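Local coordinates for bifunctional purine biosynthetic protein ADE5,7 (Cryptococcus neoformans var. grubii serotype A, PDB 7LVO), which catalyses, in its N-terminal GAR synthetase part held in this chain, the ATP-dependent joining of glycine to phosphoribosylamine, and in its remaining part AIR synthesis for purines, at residues L244-G249 against L359-R364; T251-P256 against I369-K374; I264-T269 against F459-A464; S380-S385 against G425-A430. One frame throughout, in Å; residues are numbered along the deposited sequence.

How the contacts relate
The contacts form two separate pairs, and contact 1 lies across the chain's centre from contacts 3 and 4. Contacts 1 and 2, centres about 11 Å apart, adjoin: strands 240-248 and 252-254 are neighbours in one antiparallel sheet, bonded through L244 O and M255 N, while A360 packs on I369. Contacts 3 and 4, centres about 13 Å apart, meet where F459 and I463 press on strand 377-384. Between the pairs, centres are about 28 to 34 Å apart. Contact 1 lies away from the nucleotide site, but the side chains of M255 and D268 each come about 9 Å from that of a predicted ATP-site residue, and R427 of contact 4 about 10 Å from N333, a predicted magnesium ligand.

Contact 1 (L244-G249 against L359-R364); sequences LAFSDG and LACVER
F246, S247 and D248 at the end of strand 240-248 meet C361 and R364 at the end of helix 354-362, a helix-on-sheet contact within the ATP-grasp part of the enzyme. The helix ends in a Schellman motif, with R364 at positive phi and its N weakly bonded back to C361 O. The apolar part is centred on the C361 sulfur. SG rests 3.9 Å from F246 CB and 5.5 Å from the centroid of the F246 ring, 69° off the ring normal, so the sulfur-aromatic approach is oblique. F246 also packs on V357 and L358 of the same helix. Backbone carbonyls supply the next layer. S247 O lies 3.6 Å from C361 CB, while C361 O lies 3.4 Å from D248 CB, so that each segment lays a carbonyl oxygen against a CB of the other. The polar groups do not bond across the gap. With CG of D248 between its backbone N and carbonyl carbon (chi1 75°), the carboxylate comes alongside the R364 backbone, OD2 being 3.6 Å from R364 CA. OD1 accepts from the N atoms of Y250 and T251, and OD2 from that of L366, which ties the strand's end turn to the chain beyond the helix. R364 bends at chi2 and folds back: its CD passes 3.4 Å from D248 O, and its NE donates to V362 O over 3.0 Å, standing 66° out of that carbonyl plane.

Contact 2 (T251-P256 against I369-K374); sequences TIVPMP and IKLGYK
Y373 lays its ring beneath P256 and carries its hydroxyl on past M255 to the backbone of strand 252-254. CB starts the approach 4.2 Å from P256 CG. A chi1 of -50° sets CG anti to the carbonyl carbon, and the ring then takes P256 CD on one face: this methylene stands 3.5 Å from the ring centroid, only 3° off the normal, a nearly ideal CH-pi contact. Farther along, CE1 touches the M255 methyl, CE, at 3.9 Å; the two side chains cross at about a right angle, and M255 bends at chi3 to bring the methyl round. CE2 lies 3.5 Å from P254 O. At the tip, Y373 OH is 3.3 Å from M255 CA and equally near M255 CG. Y373 OH is also 2.9 Å from P254 O. Beside this, V253 CG1 meets L371 CD1 at 4.1 Å, the two side chains running antiparallel past one another. Strand 252-254 is an edge strand of its antiparallel sheet, paired with 240-248, and the connection from helix 354-362 to strand 377-384 runs along it. P254 turns its other side to V294 and L298 of helix 287-307, while L371 also packs on V357 of helix 354-362.

Contact 3 (I264-T269 against F459-A464); sequences IGEGDT and FRRDIA
R460 and D462 pack tightly against the turn at G265 and G267, whereas E266 and R461 pair farther out, R461 being solvent-exposed. On the tight side, G265 O sits over the centre of the R460 guanidinium, 3.3 Å above its plane. R460, bent at chi3, grips D462 side-on, NE to OD1 at 3.1 Å and NH2 to OD2 at 3.1 Å; its NH1 donates to R263 O. D462 OD2 also accepts G267 N at 2.6 Å, and its two donors come from opposite faces of the carboxylate plane. R460 and D462, in the C domain, thus lock each other; the G267 N bond and the G265 carbonyl hold to them the loop after strand 259-263, in the ATP-grasp part of the chain. D268 completes the salt-bridge network through a long salt bridge, OD2 3.7 Å from R460 NH2, its carboxylate turned 83° from the guanidinium. Toward solvent, the extended E266 chain reaches R461 with carboxylate and guanidinium nearly coplanar, 19° apart. OE2 takes NE of R461 at 2.9 Å on its syn lone pair and R461 N at 2.9 Å on the anti side. OE1 has a weaker hold, its bond from R461 NH2 stretching to 3.5 Å.

Contact 4 (S380-S385 against G425-A430); sequences SVVLAS and GGRVLA. With EDO (1,2-ethanediol), chain C.
V382, L383 and A384 pair with A430, L429 and R427 across two antiparallel strands whose directions differ by 148°, and the register slips by one residue between L383 and A384. L383 N donates to L429 O at 2.8 Å. In return L383 O accepts two backbone bonds, from V428 N at 2.8 Å and from L429 N at 3.3 Å, both in its carbonyl plane. Beyond the slip, S385 N bonds to G426 O at 2.7 Å, nearly along the C=O axis, and S385 OG donates to G425 O at 2.7 Å, so the loop end is clasped by backbone and side chain together. S385 OG also lies 3.3 Å from V428 CG2. The leucines share one sheet face: L383 and L429 extend together, flank to flank, with L429 CD1 4.0 Å from L383 CB. A chi1 of 58° tucks L429 CG in over its own backbone and brings CD1 to L383. I452 packs on both. V382, A384, R427 and A430 occupy the other face, where V382 CG1 presses on R427 CB at 3.8 Å. Past that valine the R427 chain bends at chi3; its NH1 donates to G275 O, while NH2 makes a weak bond to O2 of a 1,2-ethanediol probably from the crystallisation liquor, this oxygen lying at the guanidinium edge near its plane. V428 and L429 facing the single residue L383 make this a classic beta bulge, set between two inner strands of a five-stranded antiparallel sheet that also takes in strands 259-263 and 277-280.

Contact 1 (L244-G249 against L359-R364)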
loop_
_atom_site.group_PDB
_atom_site.type_symbol
_atom_site.label_atom_id
_atom_site.label_comp_id
_atom_site.label_asym_id
_atom_site.label_seq_id
_atom_site.Cartn_x
_atom_site.Cartn_y
_atom_site.Cartn_z
ATOM N N LEU A 244 -8.802 -1.759 -2.494
ATOM C CA LEU A 244 -8.647 -1.114 -1.200
ATOM C C LEU A 244 -10.018 -0.876 -0.581
ATOM O O LEU A 244 -10.943 -0.416 -1.258
ATOM C CB LEU A 244 -7.900 0.214 -1.337
ATOM C CG LEU A 244 -6.414 0.109 -1.675
ATOM C CD1 LEU A 244 -6.209 -0.328 -3.118
ATOM C CD2 LEU A 244 -5.729 1.447 -1.400
ATOM N N ALA A 245 -10.138 -1.172 0.713
ATOM C CA ALA A 245 -11.414 -1.074 1.411
ATOM C C ALA A 245 -11.194 -0.606 2.841
ATOM O O ALA A 245 -10.319 -1.124 3.538
ATOM C CB ALA A 245 -12.141 -2.427 1.407
ATOM N N PHE A 246 -11.992 0.369 3.270
ATOM C CA PHE A 246 -11.993 0.800 4.661
ATOM C C PHE A 246 -12.753 -0.203 5.513
ATOM O O PHE A 246 -13.778 -0.743 5.088
ATOM C CB PHE A 246 -12.634 2.182 4.798
ATOM C CG PHE A 246 -11.916 3.264 4.045
ATOM C CD1 PHE A 246 -10.869 3.954 4.622
ATOM C CD2 PHE A 246 -12.300 3.596 2.748
ATOM C CE1 PHE A 246 -10.208 4.955 3.924
ATOM C CE2 PHE A 246 -11.645 4.583 2.048
ATOM C CZ PHE A 246 -10.597 5.275 2.640
ATOM N N SER A 247 -12.265 -0.432 6.733
ATOM C CA SER A 247 -12.866 -1.410 7.630
ATOM C C SER A 247 -12.860 -0.892 9.055
ATOM O O SER A 247 -11.860 -0.330 9.516
ATOM C CB SER A 247 -12.120 -2.750 7.578
ATOM O OG SER A 247 -12.602 -3.641 8.555
ATOM N N ASP A 248 -13.980 -1.087 9.750
ATOM C CA ASP A 248 -14.072 -0.786 11.174
ATOM C C ASP A 248 -14.253 -2.044 12.018
ATOM O O ASP A 248 -14.658 -1.954 13.183
ATOM C CB ASP A 248 -15.201 0.211 11.432
ATOM C CG ASP A 248 -16.586 -0.418 11.344
ATOM O OD1 ASP A 248 -16.710 -1.621 11.004
ATOM O OD2 ASP A 248 -17.565 0.305 11.625
ATOM N N GLY A 249 -13.955 -3.218 11.451
ATOM C CA GLY A 249 -14.112 -4.485 12.111
ATOM C C GLY A 249 -15.415 -5.189 11.783
ATOM O O GLY A 249 -15.484 -6.419 11.860
ATOM N N LEU A 359 -11.634 8.359 11.144
ATOM C CA LEU A 359 -12.076 8.304 12.530
ATOM C C LEU A 359 -13.275 7.382 12.680
ATOM O O LEU A 359 -13.383 6.655 13.674
ATOM C CB LEU A 359 -12.415 9.700 13.042
ATOM C CG LEU A 359 -11.232 10.595 13.401
ATOM C CD1 LEU A 359 -11.726 12.001 13.734
ATOM C CD2 LEU A 359 -10.433 10.024 14.560
ATOM N N ALA A 360 -14.183 7.392 11.702
ATOM C CA ALA A 360 -15.306 6.460 11.742
ATOM C C ALA A 360 -14.824 5.016 11.800
ATOM O O ALA A 360 -15.513 4.152 12.353
ATOM C CB ALA A 360 -16.210 6.675 10.527
ATOM N N CYS A 361 -13.652 4.733 11.224
ATOM C CA CYS A 361 -13.114 3.379 11.277
ATOM C C CYS A 361 -12.628 3.035 12.682
ATOM O O CYS A 361 -12.962 1.976 13.226
ATOM C CB CYS A 361 -11.982 3.232 10.258
ATOM S SG CYS A 361 -12.546 3.159 8.547
ATOM N N VAL A 362 -11.824 3.914 13.287
ATOM C CA VAL A 362 -11.308 3.612 14.613
ATOM C C VAL A 362 -12.398 3.723 15.677
ATOM O O VAL A 362 -12.262 3.138 16.755
ATOM C CB VAL A 362 -10.120 4.517 14.973
ATOM C CG1 VAL A 362 -9.041 4.401 13.912
ATOM C CG2 VAL A 362 -10.566 5.966 15.151
ATOM N N GLU A 363 -13.473 4.461 15.400
ATOM C CA GLU A 363 -14.581 4.631 16.334
ATOM C C GLU A 363 -15.721 3.652 16.079
ATOM O O GLU A 363 -16.705 3.658 16.821
ATOM C CB GLU A 363 -15.095 6.070 16.272
ATOM C CG GLU A 363 -14.067 7.091 16.745
ATOM C CD GLU A 363 -14.546 8.518 16.625
ATOM O OE1 GLU A 363 -15.699 8.734 16.206
ATOM O OE2 GLU A 363 -13.762 9.434 16.961
ATOM N N ARG A 364 -15.607 2.812 15.054
ATOM C CA ARG A 364 -16.543 1.714 14.817
ATOM C C ARG A 364 -17.922 2.243 14.423
ATOM O O ARG A 364 -18.946 1.830 14.969
ATOM C CB ARG A 364 -16.634 0.799 16.043
ATOM C CG ARG A 364 -15.288 0.540 16.740
ATOM C CD ARG A 364 -14.162 0.194 15.751
ATOM N NE ARG A 364 -12.862 0.179 16.418
ATOM C CZ ARG A 364 -12.292 -0.893 16.944
ATOM N NH1 ARG A 364 -12.857 -2.083 16.864
ATOM N NH2 ARG A 364 -11.114 -0.768 17.552
#

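Contact 2 (T251-P256 against I369-K374)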
loop_
_atom_site.group_PDB
_atom_site.type_symbol
_atom_site.label_atom_id
_atom_site.label_comp_id
_atom_site.label_asym_id
_atom_site.label_seq_id
_atom_site.Cartn_x
_atom_site.Cartn_y
_atom_site.Cartn_z
ATOM N N THR A 251 -18.124 -3.174 9.390
ATOM C CA THR A 251 -18.405 -2.601 8.089
ATOM C C THR A 251 -17.126 -2.501 7.268
ATOM O O THR A 251 -16.058 -2.172 7.793
ATOM C CB THR A 251 -19.033 -1.217 8.252
ATOM O OG1 THR A 251 -20.241 -1.327 9.019
ATOM C CG2 THR A 251 -19.329 -0.593 6.892
ATOM N N ILE A 252 -17.234 -2.802 5.977
ATOM C CA ILE A 252 -16.117 -2.667 5.043
ATOM C C ILE A 252 -16.632 -1.973 3.790
ATOM O O ILE A 252 -17.609 -2.429 3.181
ATOM C CB ILE A 252 -15.483 -4.027 4.705
ATOM C CG1 ILE A 252 -14.333 -3.831 3.711
ATOM C CG2 ILE A 252 -16.521 -4.994 4.166
ATOM C CD1 ILE A 252 -13.402 -5.024 3.600
ATOM N N VAL A 253 -15.986 -0.869 3.417
ATOM C CA VAL A 253 -16.399 -0.061 2.273
ATOM C C VAL A 253 -15.281 -0.055 1.235
ATOM O O VAL A 253 -14.239 0.575 1.454
ATOM C CB VAL A 253 -16.750 1.373 2.701
ATOM C CG1 VAL A 253 -17.137 2.217 1.498
ATOM C CG2 VAL A 253 -17.882 1.364 3.739
ATOM N N PRO A 254 -15.446 -0.730 0.104
ATOM C CA PRO A 254 -14.368 -0.749 -0.893
ATOM C C PRO A 254 -14.259 0.563 -1.648
ATOM O O PRO A 254 -15.235 1.294 -1.825
ATOM C CB PRO A 254 -14.763 -1.896 -1.841
ATOM C CG PRO A 254 -15.861 -2.653 -1.142
ATOM C CD PRO A 254 -16.546 -1.649 -0.249
ATOM N N MET A 255 -13.047 0.860 -2.092
ATOM C CA MET A 255 -12.810 1.915 -3.065
ATOM C C MET A 255 -12.822 1.321 -4.463
ATOM O O MET A 255 -12.757 0.100 -4.635
ATOM C CB MET A 255 -11.472 2.590 -2.789
ATOM C CG MET A 255 -11.278 3.068 -1.357
ATOM S SD MET A 255 -9.748 4.016 -1.176
ATOM C CE MET A 255 -10.269 5.617 -1.749
ATOM N N PRO A 256 -12.915 2.159 -5.496
ATOM C CA PRO A 256 -12.846 1.639 -6.869
ATOM C C PRO A 256 -11.591 0.804 -7.071
ATOM O O PRO A 256 -10.494 1.184 -6.653
ATOM C CB PRO A 256 -12.834 2.906 -7.731
ATOM C CG PRO A 256 -13.534 3.934 -6.890
ATOM C CD PRO A 256 -13.150 3.618 -5.462
ATOM N N ILE A 369 -21.525 7.188 7.996
ATOM C CA ILE A 369 -20.840 8.376 7.502
ATOM C C ILE A 369 -20.952 8.425 5.984
ATOM O O ILE A 369 -21.187 7.413 5.320
ATOM C CB ILE A 369 -19.353 8.409 7.917
ATOM C CG1 ILE A 369 -18.630 7.181 7.365
ATOM C CG2 ILE A 369 -19.227 8.492 9.433
ATOM C CD1 ILE A 369 -17.136 7.219 7.560
ATOM N N LYS A 370 -20.777 9.627 5.442
ATOM C CA LYS A 370 -20.790 9.813 4.000
ATOM C C LYS A 370 -19.444 9.427 3.404
ATOM O O LYS A 370 -18.387 9.767 3.943
ATOM C CB LYS A 370 -21.123 11.263 3.649
ATOM C CG LYS A 370 -22.521 11.692 4.056
ATOM C CD LYS A 370 -22.850 13.078 3.530
ATOM C CE LYS A 370 -24.268 13.488 3.917
ATOM N NZ LYS A 370 -24.618 14.835 3.364
ATOM N N LEU A 371 -19.488 8.701 2.287
ATOM C CA LEU A 371 -18.266 8.252 1.621
ATOM C C LEU A 371 -18.652 7.870 0.192
ATOM O O LEU A 371 -19.240 6.805 -0.027
ATOM C CB LEU A 371 -17.632 7.088 2.363
ATOM C CG LEU A 371 -16.182 6.748 2.025
ATOM C CD1 LEU A 371 -15.654 5.683 2.996
ATOM C CD2 LEU A 371 -16.030 6.278 0.594
ATOM N N GLY A 372 -18.323 8.746 -0.762
ATOM C CA GLY A 372 -18.628 8.504 -2.154
ATOM C C GLY A 372 -17.412 8.749 -3.030
ATOM O O GLY A 372 -16.378 9.249 -2.575
ATOM N N TYR A 373 -17.559 8.391 -4.305
ATOM C CA TYR A 373 -16.493 8.536 -5.288
ATOM C C TYR A 373 -17.029 9.231 -6.529
ATOM O O TYR A 373 -18.123 8.912 -7.009
ATOM C CB TYR A 373 -15.900 7.171 -5.658
ATOM C CG TYR A 373 -15.512 6.340 -4.456
ATOM C CD1 TYR A 373 -14.379 6.644 -3.710
ATOM C CD2 TYR A 373 -16.275 5.251 -4.068
ATOM C CE1 TYR A 373 -14.026 5.889 -2.609
ATOM C CE2 TYR A 373 -15.931 4.492 -2.971
ATOM C CZ TYR A 373 -14.809 4.816 -2.244
ATOM O OH TYR A 373 -14.465 4.052 -1.156
ATOM N N LYS A 374 -16.252 10.179 -7.046
ATOM C CA LYS A 374 -16.659 10.935 -8.221
ATOM C C LYS A 374 -16.635 10.053 -9.467
ATOM O O LYS A 374 -16.111 8.937 -9.471
ATOM C CB LYS A 374 -15.751 12.145 -8.422
ATOM C CG LYS A 374 -14.282 11.801 -8.564
ATOM C CD LYS A 374 -13.402 13.054 -8.597
ATOM C CE LYS A 374 -13.283 13.623 -10.009
ATOM N NZ LYS A 374 -12.342 14.777 -10.059
#

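Contact 3 (I264-T269 against F459-A464)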
loop_
_atom_site.group_PDB
_atom_site.type_symbol
_atom_site.label_atom_id
_atom_site.label_comp_id
_atom_site.label_asym_id
_atom_site.label_seq_id
_atom_site.Cartn_x
_atom_site.Cartn_y
_atom_site.Cartn_z
ATOM N N ILE A 264 9.420 -2.298 -14.141
ATOM C CA ILE A 264 10.022 -1.013 -14.481
ATOM C C ILE A 264 9.957 -0.757 -15.980
ATOM O O ILE A 264 9.784 0.387 -16.413
ATOM C CB ILE A 264 11.469 -0.967 -13.959
ATOM C CG1 ILE A 264 12.065 0.433 -14.124
ATOM C CG2 ILE A 264 12.343 -1.981 -14.697
ATOM C CD1 ILE A 264 11.435 1.481 -13.230
ATOM N N GLY A 265 10.097 -1.801 -16.793
ATOM C CA GLY A 265 10.165 -1.615 -18.235
ATOM C C GLY A 265 8.785 -1.523 -18.869
ATOM O O GLY A 265 7.840 -2.202 -18.464
ATOM N N GLU A 266 8.682 -0.666 -19.882
ATOM C CA GLU A 266 7.441 -0.534 -20.631
ATOM C C GLU A 266 7.032 -1.885 -21.218
ATOM O O GLU A 266 7.857 -2.779 -21.439
ATOM C CB GLU A 266 7.594 0.498 -21.744
ATOM C CG GLU A 266 7.852 1.915 -21.248
ATOM C CD GLU A 266 7.960 2.920 -22.379
ATOM O OE1 GLU A 266 8.053 2.493 -23.551
ATOM O OE2 GLU A 266 7.952 4.141 -22.096
ATOM N N GLY A 267 5.732 -2.025 -21.470
ATOM C CA GLY A 267 5.196 -3.291 -21.909
ATOM C C GLY A 267 5.132 -4.354 -20.840
ATOM O O GLY A 267 4.947 -5.529 -21.165
ATOM N N ASP A 268 5.278 -3.977 -19.571
ATOM C CA ASP A 268 5.241 -4.913 -18.451
ATOM C C ASP A 268 6.369 -5.941 -18.566
ATOM O O ASP A 268 6.149 -7.148 -18.647
ATOM C CB ASP A 268 3.874 -5.599 -18.358
ATOM C CG ASP A 268 2.732 -4.609 -18.222
ATOM O OD1 ASP A 268 2.198 -4.166 -19.259
ATOM O OD2 ASP A 268 2.379 -4.266 -17.075
ATOM N N THR A 269 7.597 -5.429 -18.567
ATOM C CA THR A 269 8.782 -6.271 -18.629
ATOM C C THR A 269 9.865 -5.673 -17.740
ATOM O O THR A 269 9.796 -4.507 -17.342
ATOM C CB THR A 269 9.300 -6.419 -20.069
ATOM O OG1 THR A 269 9.539 -5.122 -20.633
ATOM C CG2 THR A 269 8.290 -7.171 -20.927
ATOM N N PHE A 459 10.718 7.013 -16.163
ATOM C CA PHE A 459 9.297 6.728 -15.986
ATOM C C PHE A 459 8.816 5.936 -17.192
ATOM O O PHE A 459 9.409 5.997 -18.272
ATOM C CB PHE A 459 8.483 8.018 -15.818
ATOM C CG PHE A 459 8.541 8.940 -17.002
ATOM C CD1 PHE A 459 9.530 9.911 -17.093
ATOM C CD2 PHE A 459 7.609 8.845 -18.022
ATOM C CE1 PHE A 459 9.589 10.755 -18.174
ATOM C CE2 PHE A 459 7.671 9.687 -19.119
ATOM C CZ PHE A 459 8.656 10.648 -19.193
ATOM N N ARG A 460 7.735 5.188 -16.990
ATOM C CA ARG A 460 7.094 4.438 -18.063
ATOM C C ARG A 460 6.081 5.325 -18.777
ATOM O O ARG A 460 5.295 6.025 -18.137
ATOM C CB ARG A 460 6.407 3.189 -17.511
ATOM C CG ARG A 460 7.366 2.095 -17.068
ATOM C CD ARG A 460 6.627 0.889 -16.495
ATOM N NE ARG A 460 5.642 0.343 -17.427
ATOM C CZ ARG A 460 5.006 -0.811 -17.254
ATOM N NH1 ARG A 460 5.248 -1.586 -16.211
ATOM N NH2 ARG A 460 4.106 -1.196 -18.154
ATOM N N ARG A 461 6.102 5.294 -20.109
ATOM C CA ARG A 461 5.172 6.078 -20.908
ATOM C C ARG A 461 3.869 5.345 -21.197
ATOM O O ARG A 461 2.959 5.940 -21.786
ATOM C CB ARG A 461 5.832 6.481 -22.228
ATOM C CG ARG A 461 7.097 7.311 -22.064
ATOM C CD ARG A 461 7.770 7.547 -23.411
ATOM N NE ARG A 461 8.209 6.297 -24.021
ATOM C CZ ARG A 461 8.720 6.197 -25.242
ATOM N NH1 ARG A 461 8.867 7.259 -26.019
ATOM N NH2 ARG A 461 9.089 5.002 -25.693
ATOM N N ASP A 462 3.751 4.079 -20.795
ATOM C CA ASP A 462 2.606 3.250 -21.153
ATOM C C ASP A 462 1.725 2.923 -19.949
ATOM O O ASP A 462 1.043 1.896 -19.935
ATOM C CB ASP A 462 3.080 1.956 -21.816
ATOM C CG ASP A 462 3.919 1.102 -20.884
ATOM O OD1 ASP A 462 4.535 1.670 -19.952
ATOM O OD2 ASP A 462 3.962 -0.129 -21.078
ATOM N N ILE A 463 1.729 3.783 -18.928
ATOM C CA ILE A 463 0.857 3.560 -17.781
ATOM C C ILE A 463 -0.590 3.546 -18.249
ATOM O O ILE A 463 -1.050 4.475 -18.926
ATOM C CB ILE A 463 1.089 4.633 -16.710
ATOM C CG1 ILE A 463 2.523 4.564 -16.197
ATOM C CG2 ILE A 463 0.087 4.463 -15.564
ATOM C CD1 ILE A 463 2.890 3.268 -15.494
ATOM N N ALA A 464 -1.311 2.482 -17.894
ATOM C CA ALA A 464 -2.707 2.279 -18.261
ATOM C C ALA A 464 -2.893 2.013 -19.753
ATOM O O ALA A 464 -4.013 2.127 -20.271
ATOM C CB ALA A 464 -3.574 3.469 -17.840
#

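Contact 4 (S380-S385 against G425-A430)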
loop_
_atom_site.group_PDB
_atom_site.type_symbol
_atom_site.label_atom_id
_atom_site.label_comp_id
_atom_site.label_asym_id
_atom_site.label_seq_id
_atom_site.Cartn_x
_atom_site.Cartn_y
_atom_site.Cartn_z
ATOM N N SER A 380 -1.872 7.653 -11.793
ATOM C CA SER A 380 -0.646 8.101 -11.149
ATOM C C SER A 380 0.533 7.529 -11.916
ATOM O O SER A 380 0.572 6.325 -12.180
ATOM C CB SER A 380 -0.584 7.665 -9.681
ATOM O OG SER A 380 -0.606 6.253 -9.550
ATOM N N VAL A 381 1.491 8.383 -12.266
ATOM C CA VAL A 381 2.664 7.983 -13.040
ATOM C C VAL A 381 3.906 8.355 -12.240
ATOM O O VAL A 381 4.105 9.527 -11.900
ATOM C CB VAL A 381 2.690 8.643 -14.423
ATOM C CG1 VAL A 381 3.968 8.247 -15.163
ATOM C CG2 VAL A 381 1.461 8.247 -15.232
ATOM N N VAL A 382 4.741 7.362 -11.954
ATOM C CA VAL A 382 5.880 7.523 -11.061
ATOM C C VAL A 382 7.103 7.952 -11.860
ATOM O O VAL A 382 7.385 7.418 -12.940
ATOM C CB VAL A 382 6.156 6.216 -10.287
ATOM C CG1 VAL A 382 7.470 6.319 -9.518
ATOM C CG2 VAL A 382 5.005 5.897 -9.338
ATOM N N LEU A 383 7.830 8.925 -11.321
ATOM C CA LEU A 383 9.154 9.295 -11.799
ATOM C C LEU A 383 10.185 8.751 -10.816
ATOM O O LEU A 383 10.126 9.056 -9.619
ATOM C CB LEU A 383 9.280 10.807 -11.936
ATOM C CG LEU A 383 9.109 11.374 -13.346
ATOM C CD1 LEU A 383 7.760 11.013 -13.933
ATOM C CD2 LEU A 383 9.291 12.889 -13.329
ATOM N N ALA A 384 11.113 7.940 -11.316
ATOM C CA ALA A 384 12.090 7.262 -10.478
ATOM C C ALA A 384 13.499 7.754 -10.799
ATOM O O ALA A 384 13.730 8.460 -11.781
ATOM C CB ALA A 384 12.001 5.741 -10.657
ATOM N N SER A 385 14.440 7.354 -9.953
ATOM C CA SER A 385 15.838 7.732 -10.097
ATOM C C SER A 385 16.571 6.767 -11.021
ATOM O O SER A 385 16.224 5.591 -11.129
ATOM C CB SER A 385 16.529 7.761 -8.731
ATOM O OG SER A 385 15.938 8.720 -7.866
ATOM N N GLY A 425 15.292 9.166 -3.041
ATOM C CA GLY A 425 14.873 7.778 -3.036
ATOM C C GLY A 425 14.750 7.269 -4.454
ATOM O O GLY A 425 14.963 8.002 -5.423
ATOM N N GLY A 426 14.402 5.989 -4.560
ATOM C CA GLY A 426 14.222 5.361 -5.854
ATOM C C GLY A 426 13.055 5.944 -6.625
ATOM O O GLY A 426 13.235 6.505 -7.714
ATOM N N ARG A 427 11.850 5.805 -6.073
ATOM C CA ARG A 427 10.680 6.483 -6.609
ATOM C C ARG A 427 10.650 7.903 -6.059
ATOM O O ARG A 427 10.515 8.102 -4.845
ATOM C CB ARG A 427 9.406 5.718 -6.247
ATOM C CG ARG A 427 9.368 4.303 -6.810
ATOM C CD ARG A 427 8.008 3.637 -6.606
ATOM N NE ARG A 427 7.749 3.331 -5.207
ATOM C CZ ARG A 427 6.604 2.854 -4.737
ATOM N NH1 ARG A 427 5.581 2.602 -5.534
ATOM N NH2 ARG A 427 6.488 2.611 -3.440
ATOM N N VAL A 428 10.788 8.886 -6.943
ATOM C CA VAL A 428 10.930 10.275 -6.522
ATOM C C VAL A 428 9.574 10.930 -6.294
ATOM O O VAL A 428 9.328 11.523 -5.239
ATOM C CB VAL A 428 11.765 11.052 -7.560
ATOM C CG1 VAL A 428 12.000 12.478 -7.098
ATOM C CG2 VAL A 428 13.089 10.347 -7.802
ATOM N N LEU A 429 8.676 10.842 -7.270
ATOM C CA LEU A 429 7.372 11.473 -7.148
ATOM C C LEU A 429 6.409 10.793 -8.117
ATOM O O LEU A 429 6.787 9.913 -8.897
ATOM C CB LEU A 429 7.463 12.983 -7.398
ATOM C CG LEU A 429 8.028 13.479 -8.737
ATOM C CD1 LEU A 429 7.015 13.299 -9.861
ATOM C CD2 LEU A 429 8.457 14.925 -8.619
ATOM N N ALA A 430 5.152 11.211 -8.060
ATOM C CA ALA A 430 4.108 10.695 -8.933
ATOM C C ALA A 430 3.295 11.866 -9.464
ATOM O O ALA A 430 2.856 12.721 -8.690
ATOM C CB ALA A 430 3.205 9.707 -8.188
HETATM C C1 EDO C . 11.136 3.496 -3.718
HETATM O O1 EDO C . 12.173 3.849 -2.794
HETATM C C2 EDO C . 10.413 2.239 -3.246
HETATM O O2 EDO C . 9.649 2.535 -2.069
#